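Local coordinates for protein VAPBC49 (Mycobacterium tuberculosis, PDB 5AF3) that possibly serves as the antitoxin of a type II toxin-antitoxin system, with VapC45 as its cognate toxin, and carries a putative helix-turn-helix DNA-binding domain, at residues 17-20 and 21-24; 80-83 and 84-87; 112-115 and 116-119; 226-229 and 230-233. One frame throughout, in Å; residues are numbered along the deposited sequence.

Contact 1: residues 17-20 and 21-24; sequences LYTL and AEAS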
loop_
_atom_site.group_PDB
_atom_site.type_symbol
_atom_site.label_atom_id
_atom_site.label_comp_id
_atom_site.label_asym_id
_atom_site.label_seq_id
_atom_site.Cartn_x
_atom_site.Cartn_y
_atom_site.Cartn_z
ATOM N N LEU A 17 -3.661 -22.507 -2.587
ATOM C CA LEU A 17 -2.819 -21.977 -1.543
ATOM C C LEU A 17 -3.367 -20.656 -0.991
ATOM O O LEU A 17 -3.102 -20.296 0.165
ATOM C CB LEU A 17 -1.412 -21.779 -2.129
ATOM C CG LEU A 17 -0.116 -22.223 -1.457
ATOM C CD1 LEU A 17 -0.200 -23.675 -0.922
ATOM C CD2 LEU A 17 1.065 -22.068 -2.430
ATOM N N TYR A 18 -4.139 -19.937 -1.815
ATOM C CA TYR A 18 -4.570 -18.585 -1.492
ATOM C C TYR A 18 -6.082 -18.457 -1.605
ATOM O O TYR A 18 -6.668 -18.916 -2.575
ATOM C CB TYR A 18 -3.890 -17.571 -2.436
ATOM C CG TYR A 18 -2.381 -17.624 -2.467
ATOM C CD1 TYR A 18 -1.638 -16.975 -1.494
ATOM C CD2 TYR A 18 -1.698 -18.347 -3.449
ATOM C CE1 TYR A 18 -0.255 -17.024 -1.495
ATOM C CE2 TYR A 18 -0.312 -18.403 -3.475
ATOM C CZ TYR A 18 0.409 -17.753 -2.480
ATOM O OH TYR A 18 1.780 -17.762 -2.475
ATOM N N THR A 19 -6.732 -17.849 -0.602
ATOM C CA THR A 19 -8.144 -17.462 -0.754
ATOM C C THR A 19 -8.106 -16.199 -1.628
ATOM O O THR A 19 -7.041 -15.594 -1.751
ATOM C CB THR A 19 -8.778 -17.051 0.586
ATOM O OG1 THR A 19 -8.164 -15.832 1.041
ATOM C CG2 THR A 19 -8.613 -18.146 1.652
ATOM N N LEU A 20 -9.254 -15.764 -2.170
ATOM C CA LEU A 20 -9.253 -14.526 -2.976
ATOM C C LEU A 20 -8.996 -13.299 -2.115
ATOM O O LEU A 20 -8.388 -12.346 -2.575
ATOM C CB LEU A 20 -10.505 -14.352 -3.828
ATOM C CG LEU A 20 -10.812 -15.482 -4.835
ATOM C CD1 LEU A 20 -12.117 -15.228 -5.538
ATOM C CD2 LEU A 20 -9.680 -15.735 -5.858
ATOM N N ALA A 21 -9.471 -13.341 -0.876
ATOM C CA ALA A 21 -9.195 -12.300 0.121
ATOM C C ALA A 21 -7.684 -12.062 0.324
ATOM O O ALA A 21 -7.206 -10.908 0.302
ATOM C CB ALA A 21 -9.885 -12.684 1.471
ATOM N N GLU A 22 -6.942 -13.150 0.528
ATOM C CA GLU A 22 -5.488 -13.066 0.728
ATOM C C GLU A 22 -4.818 -12.523 -0.519
ATOM O O GLU A 22 -3.993 -11.615 -0.438
ATOM C CB GLU A 22 -4.880 -14.437 1.074
ATOM C CG GLU A 22 -5.140 -14.920 2.531
ATOM C CD GLU A 22 -5.140 -16.449 2.680
ATOM O OE1 GLU A 22 -4.853 -17.153 1.676
ATOM O OE2 GLU A 22 -5.423 -16.949 3.817
ATOM N N ALA A 23 -5.198 -13.071 -1.683
ATOM C CA ALA A 23 -4.553 -12.681 -2.939
ATOM C C ALA A 23 -4.807 -11.213 -3.238
ATOM O O ALA A 23 -3.940 -10.505 -3.743
ATOM C CB ALA A 23 -5.022 -13.588 -4.079
ATOM N N SER A 24 -6.001 -10.739 -2.879
ATOM C CA SER A 24 -6.325 -9.323 -3.077
ATOM C C SER A 24 -5.350 -8.434 -2.287
ATOM O O SER A 24 -4.903 -7.413 -2.785
ATOM C CB SER A 24 -7.787 -9.074 -2.654
ATOM O OG SER A 24 -7.990 -7.697 -2.395
HETATM O O HOH W 1 -4.930 -19.833 2.226
#
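Thr19 and Glu22 exchange two reciprocal hydrogen bonds where the chain passes from a short strand into helix 20-27. In the first, Thr19 OG1 accepts from Glu22 N at 3.0 Å, nearly straight at 166°. OG1 can do this because chi1 of 67° sets it between the backbone N and the carbonyl carbon of its own residue, turned to the first turn of the helix. In the second, Thr19 N donates to Glu22 OE1 at 3.0 Å, and the donor stands 53° above the carboxylate plane. The glutamate reaches back through a chain extended beyond CG and crosses the threonine side chain at about a right angle.

Routine helical bonds follow: Ala23 N donates to Thr19 O at 3.1 Å and Ser24 N to Leu20 O. Water 1 adds a solvent bridge, giving one hydrogen to Leu17 O and another to Glu22 OE1 (2.7 Å from the water O), so that this carboxylate oxygen accepts from both the backbone and the water.

Apolar contact between the two segments is slight, with Tyr18 CB 4.5 Å from Ala23 CB. Both side chains also pack on Ile75 of helix 72-86, and Leu20 lies against Ala35 of helix 31-38, while Tyr18 OH is bonded to Gly194 O. Leu17 and Tyr18 together face Leu70 across the small antiparallel sheet, a classic beta bulge. Directly after it, the reciprocal Thr19-Glu22 pair is a capping box, with Thr19 as N-cap, opening the first helix of the putative helix-turn-helix domain.

Contact 2: residues 80-83 and 84-87; sequences VLNA and FRRA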
loop_
_atom_site.group_PDB
_atom_site.type_symbol
_atom_site.label_atom_id
_atom_site.label_comp_id
_atom_site.label_asym_id
_atom_site.label_seq_id
_atom_site.Cartn_x
_atom_site.Cartn_y
_atom_site.Cartn_z
ATOM N N VAL A 80 0.478 -10.925 -12.799
ATOM C CA VAL A 80 0.803 -10.364 -14.123
ATOM C C VAL A 80 -0.380 -9.589 -14.714
ATOM O O VAL A 80 -0.200 -8.475 -15.179
ATOM C CB VAL A 80 1.299 -11.438 -15.068
ATOM C CG1 VAL A 80 1.444 -10.896 -16.520
ATOM C CG2 VAL A 80 2.705 -11.953 -14.571
ATOM N N LEU A 81 -1.566 -10.170 -14.674
ATOM C CA LEU A 81 -2.785 -9.484 -15.102
ATOM C C LEU A 81 -3.022 -8.185 -14.327
ATOM O O LEU A 81 -3.516 -7.217 -14.876
ATOM C CB LEU A 81 -3.983 -10.382 -14.928
ATOM C CG LEU A 81 -4.115 -11.565 -15.892
ATOM C CD1 LEU A 81 -5.340 -12.344 -15.511
ATOM C CD2 LEU A 81 -4.212 -11.006 -17.353
ATOM N N ASN A 82 -2.683 -8.169 -13.045
ATOM C CA ASN A 82 -2.780 -6.916 -12.289
ATOM C C ASN A 82 -1.796 -5.856 -12.751
ATOM O O ASN A 82 -2.099 -4.637 -12.694
ATOM C CB ASN A 82 -2.636 -7.164 -10.792
ATOM C CG ASN A 82 -3.143 -5.976 -9.964
ATOM O OD1 ASN A 82 -4.122 -5.319 -10.335
ATOM N ND2 ASN A 82 -2.457 -5.682 -8.867
ATOM N N ALA A 83 -0.627 -6.295 -13.200
ATOM C CA ALA A 83 0.376 -5.410 -13.734
ATOM C C ALA A 83 -0.169 -4.841 -15.040
ATOM O O ALA A 83 0.042 -3.648 -15.325
ATOM C CB ALA A 83 1.694 -6.138 -13.994
ATOM N N PHE A 84 -0.866 -5.688 -15.814
ATOM C CA PHE A 84 -1.525 -5.213 -17.047
ATOM C C PHE A 84 -2.593 -4.144 -16.694
ATOM O O PHE A 84 -2.649 -3.064 -17.324
ATOM C CB PHE A 84 -2.184 -6.364 -17.851
ATOM C CG PHE A 84 -1.209 -7.340 -18.460
ATOM C CD1 PHE A 84 0.176 -7.168 -18.380
ATOM C CD2 PHE A 84 -1.712 -8.465 -19.140
ATOM C CE1 PHE A 84 1.037 -8.122 -18.945
ATOM C CE2 PHE A 84 -0.855 -9.408 -19.707
ATOM C CZ PHE A 84 0.500 -9.242 -19.601
ATOM N N ARG A 85 -3.378 -4.420 -15.668
ATOM C CA ARG A 85 -4.475 -3.547 -15.231
ATOM C C ARG A 85 -3.920 -2.202 -14.778
ATOM O O ARG A 85 -4.419 -1.162 -15.183
ATOM C CB ARG A 85 -5.234 -4.183 -14.078
ATOM C CG ARG A 85 -6.466 -3.393 -13.613
ATOM C CD ARG A 85 -7.172 -4.108 -12.483
ATOM N NE ARG A 85 -6.421 -3.942 -11.254
ATOM C CZ ARG A 85 -6.779 -3.157 -10.242
ATOM N NH1 ARG A 85 -7.920 -2.471 -10.272
ATOM N NH2 ARG A 85 -6.000 -3.103 -9.178
ATOM N N ARG A 86 -2.872 -2.236 -13.954
ATOM C CA ARG A 86 -2.158 -1.029 -13.514
ATOM C C ARG A 86 -1.679 -0.166 -14.672
ATOM O O ARG A 86 -1.687 1.072 -14.579
ATOM C CB ARG A 86 -0.945 -1.435 -12.663
ATOM C CG ARG A 86 -0.274 -0.308 -11.899
ATOM C CD ARG A 86 0.852 -0.890 -11.009
ATOM N NE ARG A 86 0.353 -1.768 -9.960
ATOM C CZ ARG A 86 0.583 -3.089 -9.857
ATOM N NH1 ARG A 86 1.283 -3.765 -10.762
ATOM N NH2 ARG A 86 0.080 -3.756 -8.835
ATOM N N ALA A 87 -1.317 -0.802 -15.786
ATOM C CA ALA A 87 -0.785 -0.100 -16.955
ATOM C C ALA A 87 -1.855 0.631 -17.777
ATOM O O ALA A 87 -1.520 1.368 -18.730
ATOM C CB ALA A 87 0.004 -1.052 -17.843
#
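Val80 and Phe84 pack one turn apart near the C-terminal end of helix 72-86, a long helix of the putative helix-turn-helix domain, and form the tight, buried side of this i to i+4 contact. The two side chains lie alongside and point the same way. Val80 CG1, set anti to the backbone N, sits 4.0 Å from the centroid of the Phe84 ring and 30° off its normal, an off-centre CH-pi contact. Leu81 CD2 approaches Phe84 CD2 at 4.0 Å, and Val157 of helix 155-161 packs on the same phenylalanine. The backbone keeps helical bonding, Phe84 N donating to Val80 O at 2.9 Å, whereas the bond from Ala87 N to Ala83 O is weak.

The other side is polar, and its two arginines are partly exposed. Arg86 bends at chi3 back over the preceding turn, bringing NH1 to 3.5 Å from Ala83 CA, while Asn82 O lies over one face of its guanidinium, offset toward the rim. The same guanidinium makes a cation-pi contact with Tyr160. Asn82 divides its amide: ND2 donates to Val28 O, while OD1 faces Arg85. The Arg85 chain, also bent at chi3, presents its guanidinium side-on and only 13° from the amide plane. Asn82 OD1, lying near the guanidinium plane, thus accepts twice: from Arg85 NE at 2.8 Å, nearly in line with the C=O bond at 177°, and from Arg85 NH2 at 3.1 Å, in the carbonyl plane on a lone pair.

Contact 3: residues 112-115 and 116-119; sequences SQDL and CTDG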
loop_
_atom_site.group_PDB
_atom_site.type_symbol
_atom_site.label_atom_id
_atom_site.label_comp_id
_atom_site.label_asym_id
_atom_site.label_seq_id
_atom_site.Cartn_x
_atom_site.Cartn_y
_atom_site.Cartn_z
ATOM N N SER A 112 5.247 -17.484 -17.382
ATOM C CA SER A 112 6.421 -18.011 -18.067
ATOM C C SER A 112 7.632 -17.099 -18.052
ATOM O O SER A 112 7.521 -15.891 -18.168
ATOM C CB SER A 112 6.050 -18.341 -19.525
ATOM O OG SER A 112 7.207 -18.662 -20.258
ATOM N N GLN A 113 8.812 -17.712 -18.008
ATOM C CA GLN A 113 10.071 -17.016 -18.079
ATOM C C GLN A 113 10.212 -16.304 -19.423
ATOM O O GLN A 113 10.925 -15.327 -19.528
ATOM C CB GLN A 113 11.226 -17.993 -17.885
ATOM C CG GLN A 113 12.592 -17.329 -17.909
ATOM C CD GLN A 113 13.664 -18.213 -17.320
ATOM O OE1 GLN A 113 13.413 -19.369 -16.960
ATOM N NE2 GLN A 113 14.868 -17.675 -17.215
ATOM N N ASP A 114 9.493 -16.795 -20.434
ATOM C CA ASP A 114 9.627 -16.257 -21.797
ATOM C C ASP A 114 8.701 -15.069 -22.047
ATOM O O ASP A 114 8.802 -14.390 -23.077
ATOM C CB ASP A 114 9.320 -17.354 -22.829
ATOM C CG ASP A 114 10.418 -18.415 -22.906
ATOM O OD1 ASP A 114 11.562 -18.114 -22.507
ATOM O OD2 ASP A 114 10.109 -19.540 -23.371
ATOM N N LEU A 115 7.796 -14.809 -21.111
ATOM C CA LEU A 115 6.820 -13.731 -21.322
ATOM C C LEU A 115 7.549 -12.414 -21.512
ATOM O O LEU A 115 7.307 -11.698 -22.469
ATOM C CB LEU A 115 5.840 -13.609 -20.148
ATOM C CG LEU A 115 4.883 -12.418 -20.283
ATOM C CD1 LEU A 115 3.857 -12.654 -21.419
ATOM C CD2 LEU A 115 4.130 -12.146 -18.956
ATOM N N CYS A 116 8.432 -12.071 -20.587
ATOM C CA CYS A 116 9.008 -10.738 -20.626
ATOM C C CYS A 116 9.865 -10.514 -21.885
ATOM O O CYS A 116 9.808 -9.421 -22.487
ATOM C CB CYS A 116 9.753 -10.417 -19.348
ATOM S SG CYS A 116 10.172 -8.723 -19.308
ATOM N N THR A 117 10.588 -11.560 -22.323
ATOM C CA THR A 117 11.477 -11.425 -23.478
ATOM C C THR A 117 10.760 -11.602 -24.847
ATOM O O THR A 117 11.160 -10.975 -25.834
ATOM C CB THR A 117 12.659 -12.432 -23.407
ATOM O OG1 THR A 117 12.129 -13.754 -23.228
ATOM C CG2 THR A 117 13.596 -12.078 -22.253
ATOM N N ASP A 118 9.738 -12.451 -24.901
ATOM C CA ASP A 118 9.071 -12.799 -26.174
ATOM C C ASP A 118 7.670 -12.265 -26.373
ATOM O O ASP A 118 7.162 -12.290 -27.513
ATOM C CB ASP A 118 8.988 -14.319 -26.359
ATOM C CG ASP A 118 10.338 -15.008 -26.254
ATOM O OD1 ASP A 118 11.380 -14.334 -26.299
ATOM O OD2 ASP A 118 10.321 -16.245 -26.105
ATOM N N GLY A 119 7.023 -11.866 -25.266
ATOM C CA GLY A 119 5.608 -11.540 -25.285
ATOM C C GLY A 119 5.215 -10.334 -26.144
ATOM O O GLY A 119 4.173 -10.375 -26.786
HETATM O O HOH W 2 9.053 -13.341 -18.186
#
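Asp118 lays its side chain alongside that of Asp114, one turn earlier, both pointing the same way with their carboxylate planes 28° apart. Asp118 OD2 comes within 3.6 Å of Asp114 CB, and the charged oxygens Asp114 OD1 and Asp118 OD2 are 4.2 Å apart, a like-charge approach that may raise the proton affinity of one or both. Thr117 OG1 donates to Asp118 OD1 from well above the carboxylate plane, 74° out of it, which may offset part of that charge. In the backbone, Asp118 N donates to Asp114 O at 2.8 Å, and Gly119 N to Leu115 O.

Upstream, Ser112 OG accepts from Asp114 N at 3.0 Å, and Leu115 N closes on Ser112 O. Water 2 ties the turn to the helix: it accepts from Cys116 N at 2.8 Å and donates to Ser112 O and, weakly, to Gln113 O. On the buried side Leu115 packs against Leu101 and Leu161, joining helices 95-105 and 155-161 to this corner. The geometry is that of a type I beta turn, Ser112 to Leu115, leading with a serine capping bond into the start of helix 115-130.

Contact 4: residues 226-229 and 230-233; sequences GVTP and DQLR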
loop_
_atom_site.group_PDB
_atom_site.type_symbol
_atom_site.label_atom_id
_atom_site.label_comp_id
_atom_site.label_asym_id
_atom_site.label_seq_id
_atom_site.Cartn_x
_atom_site.Cartn_y
_atom_site.Cartn_z
ATOM N N GLY A 226 15.541 -11.490 12.134
ATOM C CA GLY A 226 16.585 -11.644 11.098
ATOM C C GLY A 226 16.472 -10.669 9.945
ATOM O O GLY A 226 16.778 -11.008 8.805
ATOM N N VAL A 227 15.988 -9.465 10.244
ATOM C CA VAL A 227 15.847 -8.419 9.233
ATOM C C VAL A 227 16.457 -7.182 9.856
ATOM O O VAL A 227 16.976 -7.231 10.978
ATOM C CB VAL A 227 14.348 -8.138 8.860
ATOM C CG1 VAL A 227 13.796 -9.245 8.009
ATOM C CG2 VAL A 227 13.499 -7.960 10.090
ATOM N N THR A 228 16.384 -6.071 9.132
ATOM C CA THR A 228 16.903 -4.820 9.612
ATOM C C THR A 228 15.722 -3.943 10.070
ATOM O O THR A 228 14.582 -4.223 9.672
ATOM C CB THR A 228 17.750 -4.195 8.482
ATOM O OG1 THR A 228 18.748 -3.328 9.031
ATOM C CG2 THR A 228 16.895 -3.453 7.564
ATOM N N PRO A 229 15.957 -2.928 10.956
ATOM C CA PRO A 229 14.883 -1.979 11.298
ATOM C C PRO A 229 14.284 -1.263 10.101
ATOM O O PRO A 229 13.052 -1.109 10.034
ATOM C CB PRO A 229 15.576 -0.992 12.265
ATOM C CG PRO A 229 16.628 -1.810 12.908
ATOM C CD PRO A 229 17.169 -2.664 11.771
ATOM N N ASP A 230 15.124 -0.843 9.153
ATOM C CA ASP A 230 14.620 -0.199 7.929
ATOM C C ASP A 230 13.699 -1.119 7.127
ATOM O O ASP A 230 12.653 -0.687 6.632
ATOM C CB ASP A 230 15.767 0.292 7.060
ATOM C CG ASP A 230 16.345 1.621 7.554
ATOM O OD1 ASP A 230 15.752 2.251 8.466
ATOM O OD2 ASP A 230 17.391 2.030 7.021
ATOM N N GLN A 231 14.089 -2.380 7.009
ATOM C CA GLN A 231 13.243 -3.398 6.378
ATOM C C GLN A 231 11.910 -3.589 7.103
ATOM O O GLN A 231 10.858 -3.758 6.452
ATOM C CB GLN A 231 13.980 -4.732 6.282
ATOM C CG GLN A 231 15.053 -4.746 5.210
ATOM C CD GLN A 231 15.822 -6.029 5.207
ATOM O OE1 GLN A 231 16.078 -6.627 6.271
ATOM N NE2 GLN A 231 16.200 -6.480 4.014
ATOM N N LEU A 232 11.932 -3.561 8.434
ATOM C CA LEU A 232 10.681 -3.646 9.186
ATOM C C LEU A 232 9.767 -2.465 8.888
ATOM O O LEU A 232 8.566 -2.653 8.740
ATOM C CB LEU A 232 10.909 -3.693 10.694
ATOM C CG LEU A 232 11.258 -4.977 11.382
ATOM C CD1 LEU A 232 11.425 -4.680 12.887
ATOM C CD2 LEU A 232 10.217 -6.131 11.102
ATOM N N ARG A 233 10.325 -1.244 8.871
ATOM C CA ARG A 233 9.507 -0.060 8.572
ATOM C C ARG A 233 8.877 -0.203 7.186
ATOM O O ARG A 233 7.667 0.072 7.001
ATOM C CB ARG A 233 10.325 1.231 8.677
ATOM C CG ARG A 233 10.610 1.667 10.116
ATOM C CD ARG A 233 11.758 2.721 10.192
ATOM N NE ARG A 233 12.304 2.729 11.537
ATOM C CZ ARG A 233 13.535 2.362 11.885
ATOM N NH1 ARG A 233 14.453 2.007 10.984
ATOM N NH2 ARG A 233 13.858 2.394 13.165
HETATM O O HOH W 3 18.013 -0.421 9.472
#
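Leu232 N donates to Thr228 O at 3.0 Å and Arg233 N to Pro229 O where the chain, extended through Val227 and Thr228 after a positive-phi Gly226, enters helix 229-236.

Thr228 is the N-cap residue, yet its side chain makes no capping bond. With chi1 of -154°, OG1 is anti to the backbone N, and methyl CG2 turns to the helix instead, 3.3 Å from Gln231 CG. Water 3 bridges the hydroxyl to the helix start, hydrogen-bonded to Thr228 OG1 and accepting from Asp230 N. The return bond is still made: Gln231, extended beyond CG, crosses the threonine at about a right angle, and its OE1 accepts from Thr228 N at 2.9 Å with an angle of 149° at the hydrogen. Gln231 NE2 donates to Asp182 O, so the amide is gripped at both ends.

Apolar contact comes from Val227 CG2, 3.9 Å from Leu232 CD2. Across the first turn, Arg233 NH1 lies 3.4 Å from Pro229 CB and forms a salt bridge with Asp230 OD1, although its hydrogen bond is weak.

Pro229 and Leu232 pack on helix 218-225, which precedes Gly226, Leu232 against Phe218 and Val221; Arg233 adds a cation-pi contact to Phe218 and touches His159 of the second subunit.

Overall arrangement
Contact 2 is the buried one, contacts 1 and 3 are partly buried, and contact 4 lies at the surface, its centre about 23 Å from the centre of the chain. Three of them mark helix starts, each with a water bridge; contact 2 lies near a helix end and combines ring packing with an arginine-amide grip. Contacts 1 and 2 belong to the putative helix-turn-helix domain, their centres about 17 Å apart, and contact 4 to the DUF433 region. The helix starts differ in chemistry: a full capping box in contact 1, a serine cap before the turn in contact 3, and only the return bond in contact 4. Contacts 2 and 3 touch, Val80 CG1 lying 3.8 Å from Leu115 CD2.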